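Local coordinates for protein AlyGC mutant - R241A (Glaciecola chathamensis S18K6, PDB 5GKQ) that cleaves alginate as a polysaccharide lyase of family 6, gripping mannuronate units in a glycan-binding pocket, at residues 127-132 / 151-156; 318-323 / 348-353; 371-376 / 383-388. One frame throughout, in Å; residues are numbered along the deposited sequence.

Contact 1. Residues 127-132 / 151-156. With BEM (beta-D-mannopyranuronic acid), chain C.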
loop_
_atom_site.group_PDB
_atom_site.type_symbol
_atom_site.label_atom_id
_atom_site.label_comp_id
_atom_site.label_asym_id
_atom_site.label_seq_id
_atom_site.Cartn_x
_atom_site.Cartn_y
_atom_site.Cartn_z
ATOM N N MET A 127 -11.337 -28.822 4.603
ATOM C CA MET A 127 -10.503 -29.793 3.903
ATOM C C MET A 127 -10.838 -31.196 4.376
ATOM O O MET A 127 -10.627 -31.520 5.545
ATOM C CB MET A 127 -9.028 -29.485 4.127
ATOM C CG MET A 127 -8.529 -28.371 3.228
ATOM S SD MET A 127 -7.931 -28.988 1.662
ATOM C CE MET A 127 -8.118 -27.528 0.658
ATOM N N VAL A 128 -11.339 -32.031 3.473
ATOM C CA VAL A 128 -11.795 -33.375 3.794
ATOM C C VAL A 128 -10.760 -34.398 3.342
ATOM O O VAL A 128 -10.252 -34.325 2.219
ATOM C CB VAL A 128 -13.152 -33.675 3.133
ATOM C CG1 VAL A 128 -13.813 -34.873 3.805
ATOM C CG2 VAL A 128 -14.036 -32.450 3.134
ATOM N N TYR A 129 -10.469 -35.372 4.212
ATOM C CA TYR A 129 -9.653 -36.547 3.910
ATOM C C TYR A 129 -10.390 -37.792 4.380
ATOM O O TYR A 129 -11.516 -37.722 4.869
ATOM C CB TYR A 129 -8.274 -36.487 4.581
ATOM C CG TYR A 129 -7.565 -35.173 4.435
ATOM C CD1 TYR A 129 -7.891 -34.101 5.240
ATOM C CD2 TYR A 129 -6.555 -35.005 3.497
ATOM C CE1 TYR A 129 -7.245 -32.893 5.108
ATOM C CE2 TYR A 129 -5.903 -33.791 3.356
ATOM C CZ TYR A 129 -6.253 -32.745 4.169
ATOM O OH TYR A 129 -5.596 -31.554 4.036
ATOM N N GLY A 130 -9.749 -38.944 4.241
ATOM C CA GLY A 130 -10.303 -40.156 4.812
ATOM C C GLY A 130 -11.374 -40.777 3.932
ATOM O O GLY A 130 -11.372 -40.612 2.714
ATOM N N ARG A 131 -12.277 -41.512 4.560
ATOM C CA ARG A 131 -13.403 -42.087 3.851
ATOM C C ARG A 131 -14.644 -41.984 4.718
ATOM O O ARG A 131 -14.566 -41.862 5.941
ATOM C CB ARG A 131 -13.149 -43.540 3.460
ATOM C CG ARG A 131 -11.941 -43.722 2.567
ATOM C CD ARG A 131 -11.646 -45.189 2.293
ATOM N NE ARG A 131 -10.597 -45.361 1.290
ATOM C CZ ARG A 131 -10.199 -46.534 0.816
ATOM N NH1 ARG A 131 -10.752 -47.656 1.257
ATOM N NH2 ARG A 131 -9.244 -46.585 -0.101
ATOM N N HIS A 132 -15.790 -41.979 4.050
ATOM C CA HIS A 132 -17.093 -42.056 4.688
ATOM C C HIS A 132 -17.347 -40.917 5.663
ATOM O O HIS A 132 -18.059 -41.089 6.650
ATOM C CB HIS A 132 -17.263 -43.403 5.374
ATOM C CG HIS A 132 -17.042 -44.556 4.456
ATOM N ND1 HIS A 132 -17.936 -44.893 3.465
ATOM C CD2 HIS A 132 -16.012 -45.424 4.349
ATOM C CE1 HIS A 132 -17.471 -45.931 2.795
ATOM N NE2 HIS A 132 -16.305 -46.273 3.313
ATOM N N ALA A 151 -12.512 -28.216 -0.130
ATOM C CA ALA A 151 -11.970 -29.190 -1.066
ATOM C C ALA A 151 -12.023 -30.589 -0.473
ATOM O O ALA A 151 -12.108 -30.775 0.745
ATOM C CB ALA A 151 -10.530 -28.877 -1.435
ATOM N N VAL A 152 -11.950 -31.579 -1.354
ATOM C CA VAL A 152 -11.799 -32.977 -0.978
ATOM C C VAL A 152 -10.450 -33.444 -1.504
ATOM O O VAL A 152 -10.250 -33.532 -2.716
ATOM C CB VAL A 152 -12.924 -33.846 -1.537
ATOM C CG1 VAL A 152 -12.574 -35.317 -1.368
ATOM C CG2 VAL A 152 -14.239 -33.502 -0.858
ATOM N N ARG A 153 -9.527 -33.751 -0.609
ATOM C CA ARG A 153 -8.193 -34.122 -1.035
ATOM C C ARG A 153 -8.091 -35.622 -1.249
ATOM O O ARG A 153 -8.790 -36.405 -0.610
ATOM C CB ARG A 153 -7.164 -33.633 -0.022
ATOM C CG ARG A 153 -6.884 -32.141 -0.200
ATOM C CD ARG A 153 -5.490 -31.795 0.215
ATOM N NE ARG A 153 -5.064 -30.504 -0.284
ATOM C CZ ARG A 153 -4.451 -30.322 -1.449
ATOM N NH1 ARG A 153 -4.203 -31.361 -2.240
ATOM N NH2 ARG A 153 -4.092 -29.101 -1.826
ATOM N N LEU A 154 -7.252 -36.011 -2.210
ATOM C CA LEU A 154 -6.934 -37.405 -2.499
ATOM C C LEU A 154 -5.433 -37.632 -2.425
ATOM O O LEU A 154 -4.884 -38.425 -3.192
ATOM C CB LEU A 154 -7.465 -37.824 -3.867
ATOM C CG LEU A 154 -8.857 -37.322 -4.217
ATOM C CD1 LEU A 154 -9.101 -37.481 -5.694
ATOM C CD2 LEU A 154 -9.906 -38.065 -3.433
ATOM N N THR A 155 -4.763 -36.917 -1.512
ATOM C CA THR A 155 -3.308 -36.938 -1.420
ATOM C C THR A 155 -2.779 -38.359 -1.327
ATOM O O THR A 155 -1.693 -38.651 -1.844
ATOM C CB THR A 155 -2.846 -36.119 -0.207
ATOM O OG1 THR A 155 -3.248 -34.770 -0.338
ATOM C CG2 THR A 155 -1.330 -36.178 -0.048
ATOM N N THR A 156 -3.546 -39.253 -0.706
ATOM C CA THR A 156 -3.177 -40.636 -0.484
ATOM C C THR A 156 -4.324 -41.538 -0.914
ATOM O O THR A 156 -5.462 -41.096 -1.058
ATOM C CB THR A 156 -2.873 -40.883 0.994
ATOM O OG1 THR A 156 -4.020 -40.504 1.773
ATOM C CG2 THR A 156 -1.675 -40.056 1.421
HETATM C C1 BEM C . -0.963 -28.305 -3.498
HETATM C C2 BEM C . -0.863 -28.822 -4.921
HETATM O O2 BEM C . -1.710 -29.949 -5.081
HETATM C C3 BEM C . -1.223 -27.717 -5.902
HETATM O O3 BEM C . -1.463 -28.191 -7.216
HETATM C C4 BEM C . -2.487 -27.004 -5.528
HETATM O O4 BEM C . -2.466 -25.831 -6.323
HETATM C C5 BEM C . -2.427 -26.594 -4.076
HETATM O O5 BEM C . -2.261 -27.765 -3.288
HETATM C C6 BEM C . -3.639 -25.749 -3.818
HETATM O O6B BEM C . -4.503 -26.057 -2.968
HETATM O O6A BEM C . -3.795 -24.806 -4.614
HETATM O O1 BEM C . -0.672 -29.380 -2.607
#

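Contact 2. Residues 318-323 / 348-353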
loop_
_atom_site.group_PDB
_atom_site.type_symbol
_atom_site.label_atom_id
_atom_site.label_comp_id
_atom_site.label_asym_id
_atom_site.label_seq_id
_atom_site.Cartn_x
_atom_site.Cartn_y
_atom_site.Cartn_z
ATOM N N ASN A 318 -33.745 -19.308 -21.713
ATOM C CA ASN A 318 -32.930 -18.106 -21.874
ATOM C C ASN A 318 -31.504 -18.348 -21.404
ATOM O O ASN A 318 -30.934 -17.582 -20.632
ATOM C CB ASN A 318 -33.544 -16.907 -21.161
ATOM C CG ASN A 318 -34.904 -16.555 -21.703
ATOM O OD1 ASN A 318 -35.235 -16.892 -22.833
ATOM N ND2 ASN A 318 -35.700 -15.881 -20.904
ATOM N N VAL A 319 -30.921 -19.438 -21.880
ATOM C CA VAL A 319 -29.497 -19.664 -21.714
ATOM C C VAL A 319 -28.794 -19.111 -22.947
ATOM O O VAL A 319 -28.878 -19.682 -24.033
ATOM C CB VAL A 319 -29.181 -21.142 -21.507
ATOM C CG1 VAL A 319 -27.684 -21.341 -21.503
ATOM C CG2 VAL A 319 -29.784 -21.596 -20.219
ATOM N N GLU A 320 -28.080 -18.001 -22.772
ATOM C CA GLU A 320 -27.628 -17.240 -23.924
ATOM C C GLU A 320 -26.503 -17.912 -24.690
ATOM O O GLU A 320 -26.297 -17.571 -25.851
ATOM C CB GLU A 320 -27.211 -15.846 -23.490
ATOM C CG GLU A 320 -28.398 -15.065 -22.988
ATOM C CD GLU A 320 -28.030 -13.732 -22.399
ATOM O OE1 GLU A 320 -26.879 -13.272 -22.573
ATOM O OE2 GLU A 320 -28.908 -13.151 -21.743
ATOM N N HIS A 321 -25.775 -18.857 -24.107
ATOM C CA HIS A 321 -24.686 -19.472 -24.851
ATOM C C HIS A 321 -24.582 -20.955 -24.544
ATOM O O HIS A 321 -24.443 -21.351 -23.385
ATOM C CB HIS A 321 -23.372 -18.747 -24.579
ATOM C CG HIS A 321 -23.325 -17.389 -25.204
ATOM N ND1 HIS A 321 -23.605 -16.237 -24.506
ATOM C CD2 HIS A 321 -23.108 -17.009 -26.482
ATOM C CE1 HIS A 321 -23.533 -15.202 -25.321
ATOM N NE2 HIS A 321 -23.238 -15.644 -26.526
ATOM N N ILE A 322 -24.656 -21.760 -25.596
ATOM C CA ILE A 322 -24.487 -23.203 -25.554
ATOM C C ILE A 322 -23.374 -23.502 -26.541
ATOM O O ILE A 322 -23.610 -23.496 -27.749
ATOM C CB ILE A 322 -25.768 -23.939 -25.943
ATOM C CG1 ILE A 322 -26.915 -23.542 -25.006
ATOM C CG2 ILE A 322 -25.511 -25.430 -25.977
ATOM C CD1 ILE A 322 -28.294 -23.979 -25.460
ATOM N N GLN A 323 -22.164 -23.755 -26.061
ATOM C CA GLN A 323 -20.985 -23.742 -26.922
ATOM C C GLN A 323 -20.434 -25.145 -27.114
ATOM O O GLN A 323 -20.011 -25.787 -26.156
ATOM C CB GLN A 323 -19.927 -22.815 -26.343
ATOM C CG GLN A 323 -20.529 -21.460 -26.060
ATOM C CD GLN A 323 -19.599 -20.330 -26.359
ATOM O OE1 GLN A 323 -18.417 -20.394 -26.056
ATOM N NE2 GLN A 323 -20.123 -19.281 -26.950
ATOM N N ASN A 348 -35.679 -20.033 -25.868
ATOM C CA ASN A 348 -34.961 -18.774 -25.805
ATOM C C ASN A 348 -35.799 -17.729 -26.519
ATOM O O ASN A 348 -36.306 -17.988 -27.616
ATOM C CB ASN A 348 -33.585 -18.930 -26.442
ATOM C CG ASN A 348 -32.669 -17.773 -26.161
ATOM O OD1 ASN A 348 -33.066 -16.620 -26.211
ATOM N ND2 ASN A 348 -31.425 -18.081 -25.867
ATOM N N ASP A 349 -35.969 -16.560 -25.890
ATOM C CA ASP A 349 -36.811 -15.499 -26.433
ATOM C C ASP A 349 -36.004 -14.349 -27.050
ATOM O O ASP A 349 -36.481 -13.214 -27.121
ATOM C CB ASP A 349 -37.784 -14.985 -25.368
ATOM C CG ASP A 349 -37.103 -14.300 -24.200
ATOM O OD1 ASP A 349 -35.908 -13.955 -24.272
ATOM O OD2 ASP A 349 -37.801 -14.068 -23.194
ATOM N N GLN A 350 -34.801 -14.624 -27.524
ATOM C CA GLN A 350 -33.955 -13.605 -28.125
ATOM C C GLN A 350 -33.599 -13.961 -29.562
ATOM O O GLN A 350 -32.517 -13.632 -30.033
ATOM C CB GLN A 350 -32.689 -13.398 -27.300
ATOM C CG GLN A 350 -32.936 -13.007 -25.852
ATOM C CD GLN A 350 -31.774 -13.380 -24.944
ATOM O OE1 GLN A 350 -30.640 -13.535 -25.402
ATOM N NE2 GLN A 350 -32.058 -13.559 -23.655
ATOM N N GLY A 351 -34.494 -14.658 -30.261
ATOM C CA GLY A 351 -34.331 -14.944 -31.666
ATOM C C GLY A 351 -33.426 -16.105 -32.003
ATOM O O GLY A 351 -33.518 -16.634 -33.111
ATOM N N THR A 352 -32.566 -16.532 -31.092
ATOM C CA THR A 352 -31.558 -17.533 -31.388
ATOM C C THR A 352 -31.630 -18.657 -30.358
ATOM O O THR A 352 -32.172 -18.491 -29.260
ATOM C CB THR A 352 -30.171 -16.892 -31.395
ATOM O OG1 THR A 352 -29.241 -17.759 -32.042
ATOM C CG2 THR A 352 -29.705 -16.621 -29.967
ATOM N N ASP A 353 -31.086 -19.817 -30.724
ATOM C CA ASP A 353 -31.009 -20.936 -29.797
ATOM C C ASP A 353 -29.739 -20.920 -28.962
ATOM O O ASP A 353 -29.511 -21.860 -28.202
ATOM C CB ASP A 353 -31.119 -22.268 -30.540
ATOM C CG ASP A 353 -29.941 -22.538 -31.479
ATOM O OD1 ASP A 353 -28.932 -21.810 -31.453
ATOM O OD2 ASP A 353 -30.021 -23.514 -32.241
#

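Contact 3. Residues 371-376 / 383-388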
loop_
_atom_site.group_PDB
_atom_site.type_symbol
_atom_site.label_atom_id
_atom_site.label_comp_id
_atom_site.label_asym_id
_atom_site.label_seq_id
_atom_site.Cartn_x
_atom_site.Cartn_y
_atom_site.Cartn_z
ATOM N N LEU A 371 -37.121 -27.070 -29.621
ATOM C CA LEU A 371 -36.795 -25.652 -29.561
ATOM C C LEU A 371 -38.044 -24.845 -29.897
ATOM O O LEU A 371 -38.899 -25.297 -30.658
ATOM C CB LEU A 371 -35.647 -25.324 -30.526
ATOM C CG LEU A 371 -35.221 -23.871 -30.699
ATOM C CD1 LEU A 371 -34.537 -23.346 -29.443
ATOM C CD2 LEU A 371 -34.329 -23.688 -31.932
ATOM N N ASN A 372 -38.166 -23.659 -29.309
ATOM C CA ASN A 372 -39.355 -22.850 -29.561
ATOM C C ASN A 372 -39.315 -22.221 -30.960
ATOM O O ASN A 372 -38.252 -22.036 -31.555
ATOM C CB ASN A 372 -39.505 -21.765 -28.492
ATOM C CG ASN A 372 -38.312 -20.846 -28.427
ATOM O OD1 ASN A 372 -37.223 -21.270 -28.070
ATOM N ND2 ASN A 372 -38.509 -19.579 -28.774
ATOM N N GLN A 373 -40.506 -21.867 -31.466
ATOM C CA GLN A 373 -40.659 -21.434 -32.855
ATOM C C GLN A 373 -39.778 -20.238 -33.194
ATOM O O GLN A 373 -39.199 -20.182 -34.280
ATOM C CB GLN A 373 -42.115 -21.075 -33.154
ATOM C CG GLN A 373 -42.994 -22.180 -33.726
ATOM C CD GLN A 373 -42.368 -22.933 -34.898
ATOM O OE1 GLN A 373 -41.496 -22.416 -35.604
ATOM N NE2 GLN A 373 -42.821 -24.171 -35.111
ATOM N N ASP A 374 -39.673 -19.268 -32.291
ATOM C CA ASP A 374 -39.025 -18.005 -32.618
ATOM C C ASP A 374 -37.509 -18.084 -32.644
ATOM O O ASP A 374 -36.872 -17.159 -33.141
ATOM C CB ASP A 374 -39.413 -16.912 -31.619
ATOM C CG ASP A 374 -40.908 -16.765 -31.452
ATOM O OD1 ASP A 374 -41.663 -16.993 -32.412
ATOM O OD2 ASP A 374 -41.329 -16.406 -30.340
ATOM N N ALA A 375 -36.909 -19.123 -32.093
ATOM C CA ALA A 375 -35.459 -19.199 -32.060
ATOM C C ALA A 375 -34.933 -19.690 -33.398
ATOM O O ALA A 375 -35.372 -20.730 -33.896
ATOM C CB ALA A 375 -34.999 -20.132 -30.947
ATOM N N LYS A 376 -34.000 -18.945 -33.975
ATOM C CA LYS A 376 -33.296 -19.393 -35.175
ATOM C C LYS A 376 -32.416 -20.592 -34.839
ATOM O O LYS A 376 -31.506 -20.467 -34.012
ATOM C CB LYS A 376 -32.447 -18.247 -35.741
ATOM C CG LYS A 376 -31.752 -18.527 -37.066
ATOM C CD LYS A 376 -30.634 -17.523 -37.334
ATOM C CE LYS A 376 -29.306 -17.948 -36.699
ATOM N NZ LYS A 376 -28.707 -19.209 -37.297
ATOM N N PHE A 383 -32.793 -31.658 -33.915
ATOM C CA PHE A 383 -33.580 -30.589 -33.330
ATOM C C PHE A 383 -34.821 -30.385 -34.176
ATOM O O PHE A 383 -34.803 -30.591 -35.386
ATOM C CB PHE A 383 -32.803 -29.283 -33.229
ATOM C CG PHE A 383 -31.684 -29.310 -32.238
ATOM C CD1 PHE A 383 -30.549 -30.025 -32.494
ATOM C CD2 PHE A 383 -31.752 -28.584 -31.076
ATOM C CE1 PHE A 383 -29.517 -30.038 -31.609
ATOM C CE2 PHE A 383 -30.712 -28.596 -30.183
ATOM C CZ PHE A 383 -29.596 -29.326 -30.454
ATOM N N GLU A 384 -35.902 -30.016 -33.528
ATOM C CA GLU A 384 -37.156 -29.817 -34.214
ATOM C C GLU A 384 -37.865 -28.717 -33.461
ATOM O O GLU A 384 -37.788 -28.654 -32.235
ATOM C CB GLU A 384 -37.989 -31.106 -34.276
ATOM C CG GLU A 384 -39.114 -31.187 -33.307
ATOM C CD GLU A 384 -39.787 -32.541 -33.315
ATOM O OE1 GLU A 384 -39.120 -33.549 -32.986
ATOM O OE2 GLU A 384 -40.996 -32.597 -33.616
ATOM N N GLN A 385 -38.477 -27.809 -34.192
ATOM C CA GLN A 385 -39.124 -26.681 -33.563
ATOM C C GLN A 385 -40.596 -26.969 -33.381
ATOM O O GLN A 385 -41.175 -27.842 -34.032
ATOM C CB GLN A 385 -38.930 -25.410 -34.373
ATOM C CG GLN A 385 -37.515 -24.894 -34.350
ATOM C CD GLN A 385 -37.331 -23.740 -35.285
ATOM O OE1 GLN A 385 -37.305 -22.580 -34.871
ATOM N NE2 GLN A 385 -37.231 -24.046 -36.572
ATOM N N ALA A 386 -41.188 -26.236 -32.446
ATOM C CA ALA A 386 -42.594 -26.374 -32.130
ATOM C C ALA A 386 -43.030 -25.105 -31.437
ATOM O O ALA A 386 -42.207 -24.325 -30.966
ATOM C CB ALA A 386 -42.862 -27.593 -31.251
ATOM N N ASP A 387 -44.337 -24.906 -31.408
ATOM C CA ASP A 387 -44.955 -23.845 -30.634
ATOM C C ASP A 387 -44.993 -24.271 -29.168
ATOM O O ASP A 387 -45.657 -25.252 -28.811
ATOM C CB ASP A 387 -46.358 -23.584 -31.175
ATOM C CG ASP A 387 -46.870 -22.213 -30.829
ATOM O OD1 ASP A 387 -47.214 -21.991 -29.652
ATOM O OD2 ASP A 387 -46.934 -21.359 -31.739
ATOM N N ILE A 388 -44.269 -23.552 -28.319
ATOM C CA ILE A 388 -44.099 -23.933 -26.924
ATOM C C ILE A 388 -44.623 -22.814 -26.042
ATOM O O ILE A 388 -44.277 -21.648 -26.243
ATOM C CB ILE A 388 -42.627 -24.232 -26.598
ATOM C CG1 ILE A 388 -42.119 -25.415 -27.418
ATOM C CG2 ILE A 388 -42.471 -24.501 -25.123
ATOM C CD1 ILE A 388 -40.654 -25.609 -27.296
#

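Contact 1. Residues 127-132 / 151-156
The phenol ring of Y129 and the guanidinium of R153 have planes inclined by only 20°, although the guanidinium lies beyond the ring and not over it; the side chains run side by side in the same direction. The aliphatic part of the arginine meets the ring: CB of R153 comes in obliquely, 3.6 Å from CE2 of Y129, and CD also lies near CE2 and the hydroxyl oxygen. At the guanidinium edge, near its plane, stands the mannuronate: NH2 of R153 donates to the ring oxygen O5 of the sugar at 2.7 Å, a bent bond (133°). The sulfur of M127 approaches the guanidinium at a slant, SD lying 3.8 Å from NE of R153. With CG beside the backbone N (chi1 -79°) and the chain then extended to NE, R153 reaches past Y129 and M127 to the ligand. Beneath, the backbones pair in parallel: V128 N bonds to A151 O at 3.1 Å, and R153 N to V128 O at 3.0 Å. M127 and A151 share one face, CE of M127 3.5 Å from CB of A151; V128 and V152 meet on the other through their CG2 methyls. R186 brings a second guanidinium close to R153, as suits an anionic polymer. Stacked parallel strands whose ends present basic residues to a sugar are characteristic of the glycan-binding groove of a right-handed parallel beta-helix lyase.

Contact 2. Residues 318-323 / 348-353
N318 and D349 are joined by a bond from the backbone N of D349 to the amide oxygen OD1 of N318, 3.2 Å long (N-H...O 150°). The two side chains cross at about a right angle, and ND2 of N318 comes to 3.6 Å from OD2 of D349. The tight, buried part lies at N348, I322 and D353. With CG anti to its own N (chi1 -168°), N348 uses OD1 to take the N-H of Q350 at 3.0 Å, an Asx turn that shapes the start of the loop, while its ND2 lies 3.5 Å from V319 O. Farther along, the I322 CD1 methyl packs at 3.7 Å from D353 O; the D353 carboxylate itself turns to the backbone N-H groups of S378 and I355. The solvent side, at D349 and Q350, is looser. There the exposed Q350 crosses E320 at about a right angle, with amide and carboxylate planes 76° apart; the closest approach is by the CG methylene of E320 to the amide of Q350, 3.6 Å from its OE1. Two loops leaving neighbouring parallel strands, 310-317 and 339-347, each with an asparagine at the exit, form the stacked turns of successive coils of a parallel beta-helix.

Contact 3. Residues 371-376 / 383-388
L371 and Q385 stand side by side on one face of a parallel strand pair, pointing the same way, with CD2 of L371 4.2 Å from CG of Q385. The glutamine has CG beside its backbone N (chi1 -70°) and an extended chain beyond, which carries its amide beside the type I turn N372-A375, near the carbonyls of Q373 and A375; CD of Q385 is 3.9 Å from A375 O. Replacing Q385 by an alanine would probably leave a gap beside L371 CD2 and deprive the carbonyls of the turn of that polar neighbour. The backbones beneath are joined by L371 N to E384 O at 3.1 Å and by A386 N to L371 O, also 3.1 Å, the latter nearly in line with the carbonyl. This pairs strand 364-372 with 383-386, the final strand of its parallel run, and so belongs to the terminal coil of the N-terminal beta-helix. Q373 folds back instead: bent at chi2 (-48°), it brings CG to 3.6 Å from A386 O and lays NE2 3.7 Å from A386 CA, its amide plane 38° from that of Q385. I388 reaches over the strand end, CD1 lying 3.7 Å from N372 N and close to the carbonyl carbon of L371. The amide of N372 is engaged outside this pair: ND2 donates to N348 O in the preceding coil.

Overall arrangement
From the N terminus the three contacts follow in series; none encloses or crosses another. Contact 1 closes the 18 residues between its segments, which lie on strands 124-128 and 150-152, in the run of strands that carries the glycan site. Contact 2 closes 24 residues and joins the entry to strand 322-326, far along the same run, with the loop after strand 339-347; its centre is about 39 Å from that of contact 1. Contact 3 spans just six residues at the last coil of this beta-helix, its centre about 12 Å from that of contact 2. These two touch directly, loop 348-353 packing on segment 371-376, whereas contact 1 touches neither.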